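Local coordinates for protein halogenase PltM (Pseudomonas fluorescens, PDB 6BZN) that halogenates phenolic substrates with unusual halide versatility, working as a flavin-dependent enzyme that binds FAD, at residues Ala187-Ser197 / Gly333-Ala342; Ser158-Ser166 / Val176-Val184. One frame throughout, in Å; residues are numbered along the deposited sequence. Where two conformers were deposited one is given.

Contact 1 of 2, residues Ala187-Ser197 / Gly333-Ala342; sequences AFIIDAAAQGS and GDRFCLLPQA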
loop_
_atom_site.group_PDB
_atom_site.type_symbol
_atom_site.label_atom_id
_atom_site.label_comp_id
_atom_site.label_asym_id
_atom_site.label_seq_id
_atom_site.Cartn_x
_atom_site.Cartn_y
_atom_site.Cartn_z
ATOM N N ALA A 187 -19.145 -21.456 -5.963
ATOM C CA ALA A 187 -18.254 -22.403 -5.303
ATOM C C ALA A 187 -17.396 -21.744 -4.219
ATOM O O ALA A 187 -16.944 -22.433 -3.296
ATOM C CB ALA A 187 -17.366 -23.101 -6.317
ATOM N N PHE A 188 -17.173 -20.432 -4.326
ATOM C CA PHE A 188 -16.153 -19.743 -3.522
ATOM C C PHE A 188 -16.455 -18.247 -3.474
ATOM O O PHE A 188 -16.981 -17.685 -4.449
ATOM C CB PHE A 188 -14.795 -19.952 -4.177
ATOM C CG PHE A 188 -13.604 -19.698 -3.284
ATOM C CD1 PHE A 188 -13.281 -20.580 -2.268
ATOM C CD2 PHE A 188 -12.758 -18.620 -3.522
ATOM C CE1 PHE A 188 -12.158 -20.382 -1.471
ATOM C CE2 PHE A 188 -11.624 -18.419 -2.746
ATOM C CZ PHE A 188 -11.324 -19.297 -1.716
ATOM N N ILE A 189 -16.127 -17.615 -2.355
ATOM C CA ILE A 189 -16.344 -16.167 -2.199
ATOM C C ILE A 189 -15.034 -15.481 -1.794
ATOM O O ILE A 189 -14.332 -15.941 -0.902
ATOM C CB ILE A 189 -17.530 -15.844 -1.252
ATOM C CG1 ILE A 189 -17.826 -14.342 -1.245
ATOM C CG2 ILE A 189 -17.324 -16.335 0.180
ATOM C CD1 ILE A 189 -19.255 -14.018 -0.825
ATOM N N ILE A 190 -14.699 -14.407 -2.500
ATOM C CA ILE A 190 -13.511 -13.602 -2.207
ATOM C C ILE A 190 -13.968 -12.250 -1.686
ATOM O O ILE A 190 -14.726 -11.554 -2.355
ATOM C CB ILE A 190 -12.633 -13.424 -3.453
ATOM C CG1 ILE A 190 -12.128 -14.790 -3.899
ATOM C CG2 ILE A 190 -11.444 -12.497 -3.174
ATOM C CD1 ILE A 190 -11.489 -14.797 -5.267
ATOM N N ASP A 191 -13.516 -11.888 -0.491
ATOM C CA ASP A 191 -13.809 -10.584 0.066
ATOM C C ASP A 191 -12.718 -9.600 -0.343
ATOM O O ASP A 191 -11.614 -9.595 0.232
ATOM C CB ASP A 191 -13.923 -10.622 1.587
ATOM C CG ASP A 191 -14.574 -9.367 2.157
ATOM O OD1 ASP A 191 -14.500 -8.280 1.531
ATOM O OD2 ASP A 191 -15.192 -9.483 3.242
ATOM N N ALA A 192 -13.057 -8.748 -1.302
ATOM C CA ALA A 192 -12.159 -7.727 -1.826
ATOM C C ALA A 192 -12.570 -6.344 -1.330
ATOM O O ALA A 192 -12.179 -5.333 -1.909
ATOM C CB ALA A 192 -12.170 -7.774 -3.354
ATOM N N ALA A 193 -13.348 -6.291 -0.256
ATOM C CA ALA A 193 -13.751 -5.021 0.346
ATOM C C ALA A 193 -12.652 -4.539 1.321
ATOM O O ALA A 193 -11.600 -5.132 1.424
ATOM C CB ALA A 193 -15.082 -5.191 1.052
ATOM N N ALA A 194 -12.884 -3.459 2.046
ATOM C CA ALA A 194 -11.816 -2.906 2.893
ATOM C C ALA A 194 -12.194 -3.070 4.360
ATOM O O ALA A 194 -12.402 -4.220 4.796
ATOM C CB ALA A 194 -11.500 -1.465 2.498
ATOM N N GLN A 195 -12.309 -1.968 5.117
ATOM C CA GLN A 195 -12.694 -2.060 6.522
ATOM C C GLN A 195 -14.137 -2.572 6.674
ATOM O O GLN A 195 -14.467 -3.130 7.719
ATOM C CB GLN A 195 -12.482 -0.735 7.294
ATOM C CG GLN A 195 -12.211 -0.986 8.781
ATOM C CD GLN A 195 -11.953 0.265 9.612
ATOM O OE1 GLN A 195 -10.956 0.970 9.417
ATOM N NE2 GLN A 195 -12.831 0.521 10.580
ATOM N N GLY A 196 -14.965 -2.420 5.627
ATOM C CA GLY A 196 -16.335 -2.957 5.608
ATOM C C GLY A 196 -16.515 -4.406 5.156
ATOM O O GLY A 196 -17.616 -4.807 4.797
ATOM N N SER A 197 -15.445 -5.194 5.174
ATOM C CA SER A 197 -15.508 -6.635 4.875
ATOM C C SER A 197 -16.673 -7.342 5.621
ATOM O O SER A 197 -16.590 -7.537 6.835
ATOM C CB SER A 197 -14.172 -7.282 5.252
ATOM O OG SER A 197 -14.259 -8.698 5.317
ATOM N N GLY A 333 -10.708 -20.093 4.226
ATOM C CA GLY A 333 -11.428 -21.306 4.640
ATOM C C GLY A 333 -11.636 -22.194 3.442
ATOM O O GLY A 333 -11.121 -21.921 2.362
ATOM N N ASP A 334 -12.424 -23.253 3.624
ATOM C CA ASP A 334 -12.796 -24.138 2.524
ATOM C C ASP A 334 -13.414 -23.344 1.364
ATOM O O ASP A 334 -13.116 -23.616 0.202
ATOM C CB ASP A 334 -13.828 -25.193 2.990
ATOM C CG ASP A 334 -13.248 -26.223 3.961
ATOM O OD1 ASP A 334 -12.027 -26.223 4.217
ATOM O OD2 ASP A 334 -14.034 -27.046 4.479
ATOM N N ARG A 335 -14.280 -22.386 1.704
ATOM C CA ARG A 335 -15.114 -21.696 0.709
ATOM C C ARG A 335 -14.940 -20.181 0.632
ATOM O O ARG A 335 -15.735 -19.515 -0.038
ATOM C CB ARG A 335 -16.594 -22.018 0.970
ATOM C CG ARG A 335 -16.936 -23.503 0.874
ATOM C CD ARG A 335 -16.922 -23.946 -0.575
ATOM N NE ARG A 335 -17.256 -25.357 -0.768
ATOM C CZ ARG A 335 -17.538 -25.915 -1.952
ATOM N NH1 ARG A 335 -17.544 -25.195 -3.074
ATOM N NH2 ARG A 335 -17.825 -27.217 -2.020
ATOM N N PHE A 336 -13.900 -19.636 1.263
ATOM C CA PHE A 336 -13.681 -18.195 1.204
ATOM C C PHE A 336 -12.220 -17.824 1.309
ATOM O O PHE A 336 -11.390 -18.594 1.783
ATOM C CB PHE A 336 -14.462 -17.453 2.292
ATOM C CG PHE A 336 -13.922 -17.667 3.681
ATOM C CD1 PHE A 336 -12.928 -16.844 4.193
ATOM C CD2 PHE A 336 -14.399 -18.700 4.470
ATOM C CE1 PHE A 336 -12.432 -17.031 5.478
ATOM C CE2 PHE A 336 -13.903 -18.896 5.754
ATOM C CZ PHE A 336 -12.914 -18.065 6.254
ATOM N N CYS A 337 -11.938 -16.609 0.855
ATOM C CA CYS A 337 -10.668 -15.953 1.109
ATOM C C CYS A 337 -10.944 -14.468 1.283
ATOM O O CYS A 337 -11.724 -13.875 0.519
ATOM C CB CYS A 337 -9.686 -16.180 -0.033
ATOM S SG CYS A 337 -8.178 -15.172 0.088
ATOM N N LEU A 338 -10.331 -13.892 2.315
ATOM C CA LEU A 338 -10.294 -12.453 2.494
ATOM C C LEU A 338 -9.026 -11.948 1.833
ATOM O O LEU A 338 -7.932 -12.422 2.136
ATOM C CB LEU A 338 -10.256 -12.072 3.975
ATOM C CG LEU A 338 -11.551 -12.095 4.783
ATOM C CD1 LEU A 338 -12.363 -13.346 4.579
ATOM C CD2 LEU A 338 -11.252 -11.851 6.252
ATOM N N LEU A 339 -9.173 -10.988 0.933
ATOM C CA LEU A 339 -8.006 -10.299 0.406
ATOM C C LEU A 339 -7.405 -9.384 1.488
ATOM O O LEU A 339 -8.007 -9.187 2.556
ATOM C CB LEU A 339 -8.366 -9.547 -0.875
ATOM C CG LEU A 339 -8.587 -10.399 -2.124
ATOM C CD1 LEU A 339 -8.847 -9.460 -3.296
ATOM C CD2 LEU A 339 -7.426 -11.320 -2.451
ATOM N N PRO A 340 -6.193 -8.844 1.242
ATOM C CA PRO A 340 -5.510 -8.136 2.339
ATOM C C PRO A 340 -6.250 -6.999 3.012
ATOM O O PRO A 340 -6.260 -6.970 4.235
ATOM C CB PRO A 340 -4.225 -7.649 1.682
ATOM C CG PRO A 340 -3.920 -8.766 0.742
ATOM C CD PRO A 340 -5.256 -9.118 0.140
ATOM N N GLN A 341 -6.896 -6.100 2.276
ATOM C CA GLN A 341 -7.648 -5.013 2.940
ATOM C C GLN A 341 -8.738 -5.512 3.896
ATOM O O GLN A 341 -8.981 -4.896 4.942
ATOM C CB GLN A 341 -8.297 -4.069 1.927
ATOM C CG GLN A 341 -7.338 -3.185 1.174
ATOM C CD GLN A 341 -6.773 -2.042 2.017
ATOM O OE1 GLN A 341 -5.556 -1.929 2.170
ATOM N NE2 GLN A 341 -7.651 -1.171 2.532
ATOM N N ALA A 342 -9.398 -6.607 3.523
ATOM C CA ALA A 342 -10.390 -7.233 4.382
ATOM C C ALA A 342 -9.761 -7.948 5.595
ATOM O O ALA A 342 -10.457 -8.214 6.567
ATOM C CB ALA A 342 -11.238 -8.198 3.578
HETATM O O HOH W 1 -10.024 -6.999 0.754
#
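The ring of F188 lies against the backbone of R335-C337: one face carries CA of F336, 3.7 Å above the plane and offset toward the rim, while O of D334 comes in at the edge; the rings of W377 and F382 also meet it. With CG anti to the backbone N (chi1 -162°), the ring reaches over the neighbouring strand, and its CZ touches CB of C337, a small residue that leaves room for the phenyl. The guanidinium of R335 is engaged at its edge: NH1 gives A187 O a bond of 2.8 Å, within 1° of the guanidinium plane and on a carbonyl lone pair. A bend at chi2 (-73°) turns the arginine chain back to that carbonyl, and NH2 bonds to D171 O, so two groups hold the guanidinium. The ring of F336 has N of G333 over the centre of one face; a side chain at 333 would collide with it, so glycine suits the place.

Strands 188-191 and 336-338 run parallel, and I189 N to R335 O (3.0 Å) begins four backbone bonds that close with L339 N to D191 O. Branched I189 sets CG2 against CB of F336, whereas CG2 of I190 meets CG of L339 at 3.7 Å. At the end of strand 188-191, OD1 of D191 accepts from A193 N at 2.9 Å, an Asx turn. A water takes the N-H of A342 and donates to O of D191 and A193. Past the carboxyl ends of these strands lie G196 and Q341, which bind FAD in other structures of this protein.

Strand 336-338 is an outermost strand of the parallel Rossmann-type sheet, and 188-191 lies between it and strand 24-29. Helix 198-203 packs on I189 and F336, while helix 352-374 covers F188 and C337 from the other face.

Contact 2 of 2, residues Ser158-Ser166 / Val176-Val184; sequences SRQNIKIES and VALSNAAPV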
loop_
_atom_site.group_PDB
_atom_site.type_symbol
_atom_site.label_atom_id
_atom_site.label_comp_id
_atom_site.label_asym_id
_atom_site.label_seq_id
_atom_site.Cartn_x
_atom_site.Cartn_y
_atom_site.Cartn_z
ATOM N N SER A 158 -20.999 -7.837 -12.993
ATOM C CA SER A 158 -20.917 -6.867 -11.903
ATOM C C SER A 158 -22.311 -6.344 -11.587
ATOM O O SER A 158 -23.052 -6.003 -12.508
ATOM C CB SER A 158 -20.029 -5.699 -12.300
ATOM O OG SER A 158 -20.110 -4.655 -11.351
ATOM N N ARG A 159 -22.656 -6.311 -10.302
ATOM C CA ARG A 159 -23.861 -5.648 -9.808
ATOM C C ARG A 159 -23.411 -4.643 -8.766
ATOM O O ARG A 159 -22.821 -5.019 -7.737
ATOM C CB ARG A 159 -24.845 -6.637 -9.196
ATOM C CG ARG A 159 -25.229 -7.757 -10.136
ATOM C CD ARG A 159 -26.339 -8.632 -9.574
ATOM N NE ARG A 159 -26.360 -9.929 -10.249
ATOM C CZ ARG A 159 -27.234 -10.909 -10.015
ATOM N NH1 ARG A 159 -28.201 -10.766 -9.120
ATOM N NH2 ARG A 159 -27.125 -12.045 -10.694
ATOM N N GLN A 160 -23.697 -3.377 -9.066
ATOM C CA GLN A 160 -23.385 -2.223 -8.235
ATOM C C GLN A 160 -24.598 -1.807 -7.430
ATOM O O GLN A 160 -25.727 -2.188 -7.755
ATOM C CB GLN A 160 -23.011 -1.043 -9.130
ATOM C CG GLN A 160 -21.880 -1.315 -10.097
ATOM C CD GLN A 160 -20.555 -0.862 -9.540
ATOM O OE1 GLN A 160 -20.239 0.321 -9.601
ATOM N NE2 GLN A 160 -19.781 -1.791 -8.985
ATOM N N ASN A 161 -24.363 -1.009 -6.391
ATOM C CA ASN A 161 -25.447 -0.439 -5.584
ATOM C C ASN A 161 -26.409 -1.491 -5.006
ATOM O O ASN A 161 -27.609 -1.253 -4.906
ATOM C CB ASN A 161 -26.206 0.613 -6.418
ATOM C CG ASN A 161 -26.972 1.592 -5.561
ATOM O OD1 ASN A 161 -26.581 1.879 -4.433
ATOM N ND2 ASN A 161 -28.065 2.123 -6.100
ATOM N N ILE A 162 -25.871 -2.663 -4.656
ATOM C CA ILE A 162 -26.689 -3.772 -4.129
ATOM C C ILE A 162 -26.589 -3.816 -2.618
ATOM O O ILE A 162 -25.768 -3.131 -2.020
ATOM C CB ILE A 162 -26.372 -5.164 -4.761
ATOM C CG1 ILE A 162 -24.890 -5.554 -4.681
ATOM C CG2 ILE A 162 -26.833 -5.205 -6.206
ATOM C CD1 ILE A 162 -24.386 -5.882 -3.291
ATOM N N LYS A 163 -27.453 -4.603 -2.004
ATOM C CA LYS A 163 -27.423 -4.812 -0.570
ATOM C C LYS A 163 -27.385 -6.314 -0.333
ATOM O O LYS A 163 -28.298 -7.031 -0.723
ATOM C CB LYS A 163 -28.650 -4.153 0.087
ATOM C CG LYS A 163 -28.824 -4.400 1.587
ATOM C CD LYS A 163 -27.534 -4.211 2.379
ATOM C CE LYS A 163 -27.780 -3.741 3.810
ATOM N NZ LYS A 163 -28.476 -4.743 4.663
ATOM N N ILE A 164 -26.292 -6.782 0.257
ATOM C CA ILE A 164 -26.150 -8.178 0.626
ATOM C C ILE A 164 -26.900 -8.377 1.930
ATOM O O ILE A 164 -26.605 -7.707 2.908
ATOM C CB ILE A 164 -24.668 -8.570 0.810
ATOM C CG1 ILE A 164 -23.946 -8.517 -0.536
ATOM C CG2 ILE A 164 -24.544 -9.965 1.421
ATOM C CD1 ILE A 164 -22.441 -8.422 -0.418
ATOM N N GLU A 165 -27.857 -9.298 1.932
ATOM C CA GLU A 165 -28.655 -9.607 3.118
ATOM C C GLU A 165 -28.044 -10.693 3.991
ATOM O O GLU A 165 -28.136 -10.619 5.203
ATOM C CB GLU A 165 -30.069 -9.994 2.707
ATOM C CG GLU A 165 -30.771 -8.852 1.980
ATOM C CD GLU A 165 -32.275 -8.898 2.108
ATOM O OE1 GLU A 165 -32.883 -7.803 2.172
ATOM O OE2 GLU A 165 -32.838 -10.022 2.146
ATOM N N SER A 166 -27.428 -11.694 3.373
ATOM C CA SER A 166 -26.678 -12.707 4.115
ATOM C C SER A 166 -25.734 -13.463 3.199
ATOM O O SER A 166 -25.930 -13.504 1.976
ATOM C CB SER A 166 -27.632 -13.702 4.766
ATOM O OG SER A 166 -28.389 -14.350 3.771
ATOM N N VAL A 176 -25.432 -16.207 -1.494
ATOM C CA VAL A 176 -25.554 -14.811 -1.114
ATOM C C VAL A 176 -26.977 -14.357 -1.427
ATOM O O VAL A 176 -27.424 -14.447 -2.570
ATOM C CB VAL A 176 -24.514 -13.913 -1.829
ATOM C CG1 VAL A 176 -24.667 -12.460 -1.380
ATOM C CG2 VAL A 176 -23.096 -14.411 -1.542
ATOM N N ALA A 177 -27.670 -13.887 -0.393
ATOM C CA ALA A 177 -28.999 -13.321 -0.541
ATOM C C ALA A 177 -28.852 -11.826 -0.756
ATOM O O ALA A 177 -28.014 -11.185 -0.112
ATOM C CB ALA A 177 -29.831 -13.607 0.696
ATOM N N LEU A 178 -29.667 -11.280 -1.659
ATOM C CA LEU A 178 -29.612 -9.878 -2.071
ATOM C C LEU A 178 -30.986 -9.235 -1.880
ATOM O O LEU A 178 -32.000 -9.892 -2.102
ATOM C CB LEU A 178 -29.222 -9.803 -3.549
ATOM C CG LEU A 178 -27.914 -10.493 -3.936
ATOM C CD1 LEU A 178 -27.811 -10.696 -5.445
ATOM C CD2 LEU A 178 -26.736 -9.696 -3.407
ATOM N N SER A 179 -31.031 -7.962 -1.486
ATOM C CA SER A 179 -32.326 -7.262 -1.361
ATOM C C SER A 179 -32.931 -7.094 -2.751
ATOM O O SER A 179 -32.226 -6.717 -3.685
ATOM C CB SER A 179 -32.170 -5.892 -0.697
ATOM O OG SER A 179 -31.530 -6.005 0.566
ATOM N N ASN A 180 -34.220 -7.407 -2.884
ATOM C CA ASN A 180 -34.959 -7.238 -4.147
ATOM C C ASN A 180 -34.368 -8.012 -5.347
ATOM O O ASN A 180 -34.368 -7.525 -6.488
ATOM C CB ASN A 180 -35.119 -5.736 -4.473
ATOM C CG ASN A 180 -35.871 -4.971 -3.385
ATOM O OD1 ASN A 180 -36.697 -5.536 -2.661
ATOM N ND2 ASN A 180 -35.597 -3.675 -3.279
ATOM N N ALA A 181 -33.870 -9.218 -5.076
ATOM C CA ALA A 181 -33.388 -10.120 -6.122
ATOM C C ALA A 181 -33.265 -11.536 -5.583
ATOM O O ALA A 181 -33.162 -11.736 -4.376
ATOM C CB ALA A 181 -32.045 -9.649 -6.656
ATOM N N ALA A 182 -33.262 -12.508 -6.489
ATOM C CA ALA A 182 -33.077 -13.908 -6.120
ATOM C C ALA A 182 -31.647 -14.136 -5.597
ATOM O O ALA A 182 -30.723 -13.406 -5.977
ATOM C CB ALA A 182 -33.354 -14.822 -7.305
ATOM N N PRO A 183 -31.462 -15.145 -4.727
ATOM C CA PRO A 183 -30.108 -15.403 -4.221
ATOM C C PRO A 183 -29.150 -15.876 -5.311
ATOM O O PRO A 183 -29.576 -16.451 -6.312
ATOM C CB PRO A 183 -30.307 -16.515 -3.174
ATOM C CG PRO A 183 -31.786 -16.709 -3.032
ATOM C CD PRO A 183 -32.439 -16.143 -4.251
ATOM N N VAL A 184 -27.862 -15.627 -5.122
ATOM C CA VAL A 184 -26.851 -16.108 -6.064
ATOM C C VAL A 184 -25.961 -17.110 -5.357
ATOM O O VAL A 184 -25.753 -17.005 -4.153
ATOM C CB VAL A 184 -26.041 -14.959 -6.703
ATOM C CG1 VAL A 184 -26.955 -14.134 -7.607
ATOM C CG2 VAL A 184 -25.371 -14.075 -5.657
HETATM O O HOH W 2 -30.080 -12.716 -8.408
HETATM O O HOH W 3 -29.660 -5.594 -3.746
#
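E165 and S179 meet through their side chains: the hydroxyl OG of S179 donates to OE1 of E165 at 2.8 Å, reaching the anti side of the carboxylate from 33° out of its plane. Both side chains start beside their backbone N, with E165 at chi1 -61° and S179 at chi1 -55°; the glutamate then extends beyond CG, long enough to span to the serine. The same OG lies 3.3 Å from CG of K163 and also touches its CB.

I164 and L178 form a non-hydrogen-bonded antiparallel pair. CG2 of I164, anti to the backbone N, rests 3.8 Å from CG1 of V176, and its CG1 branch lies near CD2 of L178; branched and apolar residues fit this face. Next along, E165 and S166 both face A177, a classic beta bulge: E165 N bonds to A177 O at 2.8 Å from above the carbonyl plane, and A177 N bonds to S166 O. The small A177 lets OG of S166 approach its CB at 3.5 Å.

R159 runs extended from CG to NE, its guanidinium 3.7 Å by NH1 from CD1 of L178 and by NH2 from CG1 of V184. A water in the guanidinium plane links NH1 to A182 O, E157 forms a salt bridge to NE, and Y24 holds NH2. The R159 side chain also packs on L50 and L52 of strand 49-52.

Replacing S179 by an alanine removes the hydroxyl and would probably leave the E165 carboxylate without this donor and freer to turn. The contact thus places the S179-E165 bond on one side of the hairpin and apolar I164, V176 and L178 on the other; the polar bonds probably fix the register while the apolar side packs inward.

Contact 2 pairs two strands of the three-stranded antiparallel sheet and reaches strand 157-159 at one border of the parallel sheet; contact 1 pairs the outermost strand at the other border, 336-338, with its neighbour 188-191. Their centres are 16 Å apart, yet CD1 of I189 packs on CG2 of V176 at 3.9 Å. Strand 181-186 leads almost directly into strand 188-191. Both lie near FAD-binding residues, though no flavin is bound here: contact 1 contains G196, and Q341 which binds separate flavin molecules. The side chain of L339 is about 4 Å from that of A34, and in contact 2 that of I162 is about 6 Å from that of D53.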